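Local coordinates for protein glutaredoxin (Chlorella sorokiniana, PDB 4I2U) that binds glutathione and, as a dithiol glutaredoxin of the thioredoxin fold, probably reduces disulfides and glutathione mixed disulfides in cell redox homeostasis, at residues Cys25-Cys28 with Val29-Lys32; Gly31-Ala34 with Leu35-Phe38; Phe38-Lys41 with Ser42-Thr45; Asp88-Arg92 with Asn93-Glu97. All blocks are in the same frame, centred on the assembly; numbering follows the deposited sequence.

Interaction 1: residues Cys25-Cys28 with Val29-Lys32. With GSH (glutathione), chain B.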
loop_
_atom_site.group_PDB
_atom_site.type_symbol
_atom_site.label_atom_id
_atom_site.label_comp_id
_atom_site.label_asym_id
_atom_site.label_seq_id
_atom_site.Cartn_x
_atom_site.Cartn_y
_atom_site.Cartn_z
ATOM N N CYS A 25 4.645 11.507 -6.467
ATOM C CA CYS A 25 4.228 11.945 -5.139
ATOM C C CYS A 25 5.248 11.592 -4.054
ATOM O O CYS A 25 5.633 10.435 -3.922
ATOM C CB CYS A 25 2.894 11.287 -4.806
ATOM S SG CYS A 25 2.388 11.422 -3.066
ATOM N N PRO A 26 5.677 12.589 -3.267
ATOM C CA PRO A 26 6.674 12.300 -2.231
ATOM C C PRO A 26 6.142 11.456 -1.081
ATOM O O PRO A 26 6.911 10.796 -0.400
ATOM C CB PRO A 26 7.085 13.688 -1.735
ATOM C CG PRO A 26 5.862 14.554 -2.014
ATOM C CD PRO A 26 5.337 14.030 -3.316
ATOM N N TYR A 27 4.833 11.466 -0.865
ATOM C CA TYR A 27 4.243 10.616 0.169
ATOM C C TYR A 27 4.260 9.166 -0.279
ATOM O O TYR A 27 4.465 8.266 0.542
ATOM C CB TYR A 27 2.837 11.108 0.541
ATOM C CG TYR A 27 2.919 12.440 1.242
ATOM C CD1 TYR A 27 3.129 12.506 2.608
ATOM C CD2 TYR A 27 2.846 13.626 0.539
ATOM C CE1 TYR A 27 3.246 13.706 3.265
ATOM C CE2 TYR A 27 2.965 14.837 1.191
ATOM C CZ TYR A 27 3.160 14.876 2.546
ATOM O OH TYR A 27 3.275 16.092 3.161
ATOM N N CYS A 28 4.054 8.935 -1.567
ATOM C CA CYS A 28 4.186 7.606 -2.143
ATOM C C CYS A 28 5.624 7.124 -2.056
ATOM O O CYS A 28 5.881 5.981 -1.663
ATOM C CB CYS A 28 3.683 7.603 -3.591
ATOM S SG CYS A 28 1.920 7.921 -3.685
ATOM N N VAL A 29 6.574 7.995 -2.388
ATOM C CA VAL A 29 7.992 7.649 -2.244
ATOM C C VAL A 29 8.303 7.302 -0.790
ATOM O O VAL A 29 8.995 6.323 -0.500
ATOM C CB VAL A 29 8.886 8.820 -2.722
ATOM C CG1 VAL A 29 10.337 8.558 -2.385
ATOM C CG2 VAL A 29 8.710 9.031 -4.219
ATOM N N LYS A 30 7.804 8.109 0.136
ATOM C CA LYS A 30 8.046 7.864 1.561
ATOM C C LYS A 30 7.477 6.505 2.001
ATOM O O LYS A 30 8.116 5.764 2.748
ATOM C CB LYS A 30 7.406 8.996 2.367
ATOM C CG LYS A 30 7.517 8.884 3.870
ATOM C CD LYS A 30 6.691 9.989 4.558
ATOM C CE LYS A 30 7.149 11.389 4.180
ATOM N NZ LYS A 30 6.635 12.377 5.190
ATOM N N GLY A 31 6.270 6.175 1.557
ATOM C CA GLY A 31 5.661 4.897 1.885
ATOM C C GLY A 31 6.447 3.730 1.311
ATOM O O GLY A 31 6.674 2.717 1.982
ATOM N N LYS A 32 6.869 3.852 0.057
ATOM C CA LYS A 32 7.701 2.839 -0.559
ATOM C C LYS A 32 9.001 2.630 0.189
ATOM O O LYS A 32 9.375 1.485 0.472
ATOM C CB LYS A 32 7.991 3.186 -2.013
ATOM C CG LYS A 32 6.774 3.113 -2.921
ATOM C CD LYS A 32 7.043 3.798 -4.246
ATOM C CE LYS A 32 5.921 3.579 -5.239
ATOM N NZ LYS A 32 6.117 4.411 -6.440
HETATM N N1 GSH B . -0.526 13.199 4.405
HETATM C CA1 GSH B . -0.898 12.390 3.234
HETATM C C1 GSH B . -0.111 11.109 3.326
HETATM O O11 GSH B . 0.659 10.970 4.296
HETATM O O12 GSH B . -0.262 10.206 2.464
HETATM C CB1 GSH B . -0.627 13.213 1.977
HETATM C CG1 GSH B . -1.068 12.519 0.693
HETATM C CD1 GSH B . -1.371 13.521 -0.408
HETATM O OE1 GSH B . -2.003 14.557 -0.191
HETATM N N2 GSH B . -0.966 13.207 -1.625
HETATM C CA2 GSH B . -1.299 14.030 -2.792
HETATM C C2 GSH B . -2.594 13.606 -3.444
HETATM O O2 GSH B . -3.095 12.518 -3.208
HETATM C CB2 GSH B . -0.156 13.993 -3.808
HETATM S SG2 GSH B . 1.325 14.849 -3.203
HETATM N N3 GSH B . -3.179 14.486 -4.244
HETATM C CA3 GSH B . -4.488 14.234 -4.797
HETATM C C3 GSH B . -4.520 13.202 -5.897
HETATM O O31 GSH B . -3.471 12.798 -6.439
HETATM O O32 GSH B . -5.663 12.796 -6.214
#
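C25 and V29 are joined by the first backbone bond of helix 26-36, V29 N to C25 O, at the amino end where glutaredoxins of the thioredoxin fold carry their CxxC motif, here C25 and C28. Three more i to i+4 bonds follow: K30 N to P26 O, G31 N to Y27 O and K32 N to C28 O. C25 is the N-cap. Its sulfur lies anti to the backbone N (chi1 167°), which turns SG over the helix start to accept from C28 N at 3.3 Å, nearly straight at 157°.

Van der Waals contacts run beside these bonds. CG2 of V29 rests on C25 O at 3.4 Å, and CG of K32 packs against C28 O at 3.3 Å. K30, bent at its third torsion, brings NZ obliquely to 4.1 Å from CE1 of Y27, while its charge is paired with D85 of helix 84-93. K32 extends instead to E48, in a second salt bridge.

Glutathione adds the ligand contacts. One face of the Y27 ring carries its CB1, 3.6 Å above the plane and over the centre, and O11 approaches Y27 CD1 at 3.4 Å. The ligand also bonds to K22, Q59, V71, G84 and D85. Its own sulfur, SG2, stands 3.6 Å from C25 SG.

Interaction 2: residues Gly31-Ala34 with Leu35-Phe38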
loop_
_atom_site.group_PDB
_atom_site.type_symbol
_atom_site.label_atom_id
_atom_site.label_comp_id
_atom_site.label_asym_id
_atom_site.label_seq_id
_atom_site.Cartn_x
_atom_site.Cartn_y
_atom_site.Cartn_z
ATOM N N GLY A 31 6.270 6.175 1.557
ATOM C CA GLY A 31 5.661 4.897 1.885
ATOM C C GLY A 31 6.447 3.730 1.311
ATOM O O GLY A 31 6.674 2.717 1.982
ATOM N N LYS A 32 6.869 3.852 0.057
ATOM C CA LYS A 32 7.701 2.839 -0.559
ATOM C C LYS A 32 9.001 2.630 0.189
ATOM O O LYS A 32 9.375 1.485 0.472
ATOM C CB LYS A 32 7.991 3.186 -2.013
ATOM C CG LYS A 32 6.774 3.113 -2.921
ATOM C CD LYS A 32 7.043 3.798 -4.246
ATOM C CE LYS A 32 5.921 3.579 -5.239
ATOM N NZ LYS A 32 6.117 4.411 -6.440
ATOM N N ARG A 33 9.695 3.710 0.530
ATOM C CA ARG A 33 10.969 3.583 1.231
ATOM C C ARG A 33 10.795 2.951 2.594
ATOM O O ARG A 33 11.638 2.167 3.037
ATOM C CB ARG A 33 11.672 4.937 1.320
ATOM C CG ARG A 33 12.238 5.395 -0.025
ATOM C CD ARG A 33 12.759 6.838 0.010
ATOM N NE ARG A 33 13.440 7.191 -1.238
ATOM C CZ ARG A 33 13.711 8.435 -1.633
ATOM N NH1 ARG A 33 13.359 9.475 -0.884
ATOM N NH2 ARG A 33 14.339 8.637 -2.792
ATOM N N ALA A 34 9.698 3.255 3.270
ATOM C CA ALA A 34 9.419 2.633 4.557
ATOM C C ALA A 34 9.249 1.120 4.418
ATOM O O ALA A 34 9.826 0.343 5.182
ATOM C CB ALA A 34 8.177 3.250 5.175
ATOM N N LEU A 35 8.457 0.688 3.449
ATOM C CA LEU A 35 8.246 -0.729 3.213
ATOM C C LEU A 35 9.542 -1.432 2.782
ATOM O O LEU A 35 9.787 -2.583 3.166
ATOM C CB LEU A 35 7.172 -0.923 2.140
ATOM C CG LEU A 35 5.763 -0.473 2.557
ATOM C CD1 LEU A 35 4.892 -0.333 1.342
ATOM C CD2 LEU A 35 5.164 -1.461 3.540
ATOM N N GLU A 36 10.391 -0.736 2.034
ATOM C CA GLU A 36 11.611 -1.327 1.495
ATOM C C GLU A 36 12.659 -1.556 2.555
ATOM O O GLU A 36 13.641 -2.247 2.291
ATOM C CB GLU A 36 12.177 -0.457 0.379
ATOM C CG GLU A 36 11.362 -0.528 -0.911
ATOM C CD GLU A 36 11.645 0.603 -1.877
ATOM O OE1 GLU A 36 12.618 1.353 -1.664
ATOM O OE2 GLU A 36 10.878 0.736 -2.848
ATOM N N LYS A 37 12.469 -1.029 3.758
ATOM C CA LYS A 37 13.352 -1.375 4.868
ATOM C C LYS A 37 13.215 -2.852 5.207
ATOM O O LYS A 37 14.135 -3.452 5.755
ATOM C CB LYS A 37 13.007 -0.560 6.107
ATOM C CG LYS A 37 13.208 0.930 5.979
ATOM C CD LYS A 37 12.639 1.641 7.201
ATOM C CE LYS A 37 12.860 3.142 7.146
ATOM N NZ LYS A 37 14.254 3.524 7.502
ATOM N N PHE A 38 12.060 -3.437 4.915
ATOM C CA PHE A 38 11.743 -4.790 5.370
ATOM C C PHE A 38 11.567 -5.795 4.262
ATOM O O PHE A 38 11.763 -6.997 4.496
ATOM C CB PHE A 38 10.475 -4.751 6.222
ATOM C CG PHE A 38 10.539 -3.738 7.316
ATOM C CD1 PHE A 38 11.426 -3.912 8.357
ATOM C CD2 PHE A 38 9.772 -2.594 7.279
ATOM C CE1 PHE A 38 11.524 -2.984 9.366
ATOM C CE2 PHE A 38 9.862 -1.657 8.297
ATOM C CZ PHE A 38 10.740 -1.852 9.337
#
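E36 lays its side chain back over the carbonyl of K32, one turn earlier in the helix. With CG anti to the carbonyl carbon (chi1 -73°) and the chain extended beyond it, the methylene groups run along the helix surface: CG comes to 3.1 Å from K32 O, and OE2 ends 3.9 Å from K32 CB. The same oxygen K32 O takes the backbone N of E36 at 2.9 Å, in the carbonyl plane. The charged ends of R33 and E36 stay apart, NE of R33 lying 5.9 Å from OE1 of E36.

L35 is turned to another side of the helix. Its CG sits 3.4 Å from G31 O, the oxygen that also accepts from L35 N, and its side chain goes on to V17, I44 and L96. This is the carboxyl-terminal part of helix 26-36, the crossover helix of the beta-alpha-beta unit that links parallel strands 17-21 and 45-48 in the thioredoxin fold. Here the regular bonding slackens: K37 N makes weak bonds to both R33 O and A34 O, and F38 N bonds to L35 O.

The F38 ring packs against K37, whose CB lies 3.9 Å over the centre of one face. A34 O lies obliquely to that ring, 3.6 Å from F38 CD2, and both A34 and F38 reach A91 of helix 84-93.

Interaction 3: residues Phe38-Lys41 with Ser42-Thr45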
loop_
_atom_site.group_PDB
_atom_site.type_symbol
_atom_site.label_atom_id
_atom_site.label_comp_id
_atom_site.label_asym_id
_atom_site.label_seq_id
_atom_site.Cartn_x
_atom_site.Cartn_y
_atom_site.Cartn_z
ATOM N N PHE A 38 12.060 -3.437 4.915
ATOM C CA PHE A 38 11.743 -4.790 5.370
ATOM C C PHE A 38 11.567 -5.795 4.262
ATOM O O PHE A 38 11.763 -6.997 4.496
ATOM C CB PHE A 38 10.475 -4.751 6.222
ATOM C CG PHE A 38 10.539 -3.738 7.316
ATOM C CD1 PHE A 38 11.426 -3.912 8.357
ATOM C CD2 PHE A 38 9.772 -2.594 7.279
ATOM C CE1 PHE A 38 11.524 -2.984 9.366
ATOM C CE2 PHE A 38 9.862 -1.657 8.297
ATOM C CZ PHE A 38 10.740 -1.852 9.337
ATOM N N LEU A 39 11.212 -5.314 3.071
ATOM C CA LEU A 39 10.840 -6.135 1.927
ATOM C C LEU A 39 11.504 -5.620 0.682
ATOM O O LEU A 39 11.674 -4.406 0.517
ATOM C CB LEU A 39 9.348 -5.951 1.637
ATOM C CG LEU A 39 8.364 -6.028 2.798
ATOM C CD1 LEU A 39 7.066 -5.358 2.431
ATOM C CD2 LEU A 39 8.117 -7.473 3.187
ATOM N N PRO A 40 11.810 -6.509 -0.257
ATOM C CA PRO A 40 12.311 -5.989 -1.523
ATOM C C PRO A 40 11.180 -5.436 -2.367
ATOM O O PRO A 40 10.011 -5.775 -2.173
ATOM C CB PRO A 40 12.942 -7.210 -2.190
ATOM C CG PRO A 40 12.348 -8.390 -1.531
ATOM C CD PRO A 40 11.857 -7.973 -0.180
ATOM N N LYS A 41 11.553 -4.598 -3.326
ATOM C CA LYS A 41 10.586 -3.984 -4.237
ATOM C C LYS A 41 9.738 -5.020 -4.964
ATOM O O LYS A 41 8.568 -4.771 -5.250
ATOM C CB LYS A 41 11.295 -3.105 -5.272
ATOM C CG LYS A 41 11.960 -1.886 -4.689
ATOM C CD LYS A 41 12.534 -0.983 -5.780
ATOM C CE LYS A 41 13.565 -0.017 -5.206
ATOM N NZ LYS A 41 14.205 0.829 -6.252
ATOM N N SER A 42 10.300 -6.186 -5.250
ATOM C CA SER A 42 9.569 -7.190 -6.019
ATOM C C SER A 42 8.494 -7.869 -5.170
ATOM O O SER A 42 7.679 -8.633 -5.693
ATOM C CB SER A 42 10.535 -8.219 -6.567
ATOM O OG SER A 42 11.170 -8.856 -5.485
ATOM N N LYS A 43 8.489 -7.594 -3.864
ATOM C CA LYS A 43 7.428 -8.093 -2.981
ATOM C C LYS A 43 6.425 -7.008 -2.573
ATOM O O LYS A 43 5.515 -7.261 -1.788
ATOM C CB LYS A 43 8.031 -8.716 -1.724
ATOM C CG LYS A 43 8.951 -9.889 -2.025
ATOM C CD LYS A 43 8.211 -10.999 -2.760
ATOM C CE LYS A 43 9.007 -12.298 -2.779
ATOM N NZ LYS A 43 8.913 -13.012 -1.482
ATOM N N ILE A 44 6.610 -5.812 -3.100
ATOM C CA ILE A 44 5.709 -4.690 -2.865
ATOM C C ILE A 44 4.957 -4.463 -4.169
ATOM O O ILE A 44 5.563 -4.230 -5.211
ATOM C CB ILE A 44 6.505 -3.414 -2.499
ATOM C CG1 ILE A 44 7.259 -3.598 -1.175
ATOM C CG2 ILE A 44 5.578 -2.203 -2.426
ATOM C CD1 ILE A 44 8.411 -2.606 -0.951
ATOM N N THR A 45 3.635 -4.526 -4.131
ATOM C CA THR A 45 2.832 -4.340 -5.330
ATOM C C THR A 45 2.411 -2.873 -5.387
ATOM O O THR A 45 1.498 -2.434 -4.692
ATOM C CB THR A 45 1.630 -5.245 -5.272
ATOM O OG1 THR A 45 2.076 -6.596 -5.154
ATOM C CG2 THR A 45 0.774 -5.104 -6.516
#
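I44 folds back over the residues that lead into its turn, and its side chain can be followed outward atom by atom. CB lies 3.7 Å from K41 O, the carbonyl that accepts I44 N. CG1, anti to the carbonyl carbon (chi1 -64°), comes next: it sits 3.6 Å from P40 O and meets CD1 of L39 at 4.0 Å, the two side chains crossing at a slant. CD1, the tip, lies about as far from P40 O as from L39 O. Beyond these residues I44 also packs on L35 and E36 of helix 26-36 and on I19 of strand 17-21, while L39 reaches V17, L100 and V105. The pair therefore faces the interior below an exposed turn.

That turn is a short 3-10 segment in the connection from helix 26-36 to strand 45-48, part of the beta-alpha-beta crossover of the thioredoxin fold. Two i to i+3 bonds make it, K43 N to P40 O at 2.9 Å and I44 N to K41 O at 3.1 Å. Both donors stand well above the carbonyl planes, by 52° and 68°. On the outer side the P40 ring and K43 lie alongside each other, pointing the same way, with CG of P40 3.7 Å from CG of K43. T45 starts the strand, pairing through its backbone with V17 and I19.

The one apolar pair, L39 with I44, lies toward the sheet and helix 26-36, while two backbone bonds shape the exposed turn; lysines are the only charged residues here, and no charge pair joins the two segments.

Interaction 4: residues Asp88-Arg92 with Asn93-Glu97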
loop_
_atom_site.group_PDB
_atom_site.type_symbol
_atom_site.label_atom_id
_atom_site.label_comp_id
_atom_site.label_asym_id
_atom_site.label_seq_id
_atom_site.Cartn_x
_atom_site.Cartn_y
_atom_site.Cartn_z
ATOM N N ASP A 88 5.165 5.424 7.139
ATOM C CA ASP A 88 6.467 5.761 7.688
ATOM C C ASP A 88 6.471 5.687 9.216
ATOM O O ASP A 88 7.404 5.156 9.821
ATOM C CB ASP A 88 6.856 7.157 7.226
ATOM C CG ASP A 88 8.235 7.534 7.657
ATOM O OD1 ASP A 88 9.201 7.006 7.063
ATOM O OD2 ASP A 88 8.342 8.338 8.610
ATOM N N ALA A 89 5.434 6.214 9.850
ATOM C CA ALA A 89 5.325 6.159 11.309
ATOM C C ALA A 89 5.242 4.723 11.804
ATOM O O ALA A 89 5.879 4.357 12.796
ATOM C CB ALA A 89 4.121 6.945 11.764
ATOM N N LEU A 90 4.470 3.892 11.119
ATOM C CA LEU A 90 4.343 2.486 11.512
ATOM C C LEU A 90 5.639 1.715 11.306
ATOM O O LEU A 90 5.957 0.813 12.062
ATOM C CB LEU A 90 3.198 1.845 10.731
ATOM C CG LEU A 90 1.825 2.386 11.097
ATOM C CD1 LEU A 90 0.854 1.951 10.011
ATOM C CD2 LEU A 90 1.349 1.915 12.451
ATOM N N ALA A 91 6.401 2.075 10.289
ATOM C CA ALA A 91 7.703 1.471 10.095
ATOM C C ALA A 91 8.597 1.779 11.280
ATOM O O ALA A 91 9.300 0.911 11.807
ATOM C CB ALA A 91 8.333 1.971 8.804
ATOM N N ARG A 92 8.583 3.025 11.709
ATOM C CA ARG A 92 9.456 3.460 12.783
ATOM C C ARG A 92 9.032 2.905 14.142
ATOM O O ARG A 92 9.875 2.692 15.020
ATOM C CB ARG A 92 9.449 4.986 12.836
ATOM C CG ARG A 92 10.270 5.611 13.953
ATOM C CD ARG A 92 10.110 7.138 14.001
ATOM N NE ARG A 92 8.770 7.572 13.601
ATOM C CZ ARG A 92 8.170 8.688 14.006
ATOM N NH1 ARG A 92 6.956 8.968 13.571
ATOM N NH2 ARG A 92 8.762 9.524 14.851
ATOM N N ASN A 93 7.730 2.726 14.353
ATOM C CA ASN A 93 7.269 2.408 15.701
ATOM C C ASN A 93 7.099 0.922 15.991
ATOM O O ASN A 93 6.726 0.573 17.108
ATOM C CB ASN A 93 6.011 3.212 16.074
ATOM C CG ASN A 93 4.773 2.786 15.322
ATOM O OD1 ASN A 93 4.671 1.684 14.790
ATOM N ND2 ASN A 93 3.797 3.687 15.277
ATOM N N GLY A 94 7.406 0.057 15.028
ATOM C CA GLY A 94 7.392 -1.373 15.258
ATOM C C GLY A 94 6.133 -2.057 14.788
ATOM O O GLY A 94 6.122 -3.272 14.595
ATOM N N LYS A 95 5.056 -1.302 14.590
ATOM C CA LYS A 95 3.774 -1.915 14.261
ATOM C C LYS A 95 3.730 -2.447 12.834
ATOM O O LYS A 95 3.045 -3.444 12.551
ATOM C CB LYS A 95 2.627 -0.929 14.495
ATOM C CG LYS A 95 2.425 -0.563 15.933
ATOM C CD LYS A 95 1.228 0.368 16.066
ATOM C CE LYS A 95 1.084 0.893 17.474
ATOM N NZ LYS A 95 1.761 0.005 18.448
ATOM N N LEU A 96 4.421 -1.804 11.904
ATOM C CA LEU A 96 4.442 -2.310 10.546
ATOM C C LEU A 96 5.104 -3.676 10.509
ATOM O O LEU A 96 4.608 -4.611 9.869
ATOM C CB LEU A 96 5.151 -1.331 9.620
ATOM C CG LEU A 96 5.220 -1.786 8.154
ATOM C CD1 LEU A 96 3.831 -2.009 7.550
ATOM C CD2 LEU A 96 5.971 -0.771 7.357
ATOM N N GLU A 97 6.216 -3.819 11.201
ATOM C CA GLU A 97 6.896 -5.108 11.255
ATOM C C GLU A 97 5.993 -6.182 11.837
ATOM O O GLU A 97 5.976 -7.300 11.351
ATOM C CB GLU A 97 8.175 -5.011 12.084
ATOM C CG GLU A 97 9.308 -4.330 11.371
ATOM C CD GLU A 97 10.387 -3.905 12.328
ATOM O OE1 GLU A 97 10.282 -2.812 12.909
ATOM O OE2 GLU A 97 11.344 -4.683 12.521
HETATM O O HOH W 1 7.845 -1.593 12.242
HETATM O O HOH W 2 11.615 -0.360 12.147
#
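L90 lies across the start of the next helix, its CD2 3.7 Å from K95 CB and its CB 3.9 Å from L96 CB. A91 adds a second apolar contact, its CB packing on CD2 of L96, whose CG is anti to its backbone N. Both leucines also touch I81 of strand 79-82; L96 and A91 reach F38.

Backbone bonds mark where one helix ends and the other begins. N93 N still bonds to A89 O in helical fashion at 2.9 Å, and G94 N reaches L90 O only weakly. L90 O is then taken by L96 N at 3.0 Å, well above the carbonyl plane, a bond from six residues on that spans the junction of the two helices.

The turn between helices 84-93 and 95-102, near the carboxyl end of this glutaredoxin's thioredoxin fold, is formed by N93 and G94. G94 has a positive phi of 98°, at which a CB would jam against the preceding carbonyl, so glycine suits the site, and it is the N-cap of the second helix. N93 makes an Asx turn: with chi1 at 70°, its CG lies between the backbone N and the carbonyl carbon, and OD1 accepts K95 N at 3.0 Å, close to straight at 163°.

Two waters link the helices on another side. One donates to both A91 O and E97 OE1; the other is hydrogen-bonded to the same two oxygens and accepts from E97 N at 2.9 Å.

Overall arrangement
Interactions 1 and 2 share G31 and K32 on helix 26-36, the first at its glutathione-binding start and the second toward its carboxyl end, where K37 N makes only weak bonds. Interaction 3 continues from F38 into an exposed turn and meets interaction 2 through E36, L35 and I44. Interaction 4 packs on interaction 2 by A34 against A91 and by F38 against E97, and touches interaction 1 where K30 meets D88. The chemistry changes with place: thiols, ligand and salt bridges in interaction 1, side chains lying on carbonyls in 2, aliphatic packing below a 3-10 turn in 3, a glycine turn with waters in 4. Interaction 3 is the surface contact; the others are partly buried.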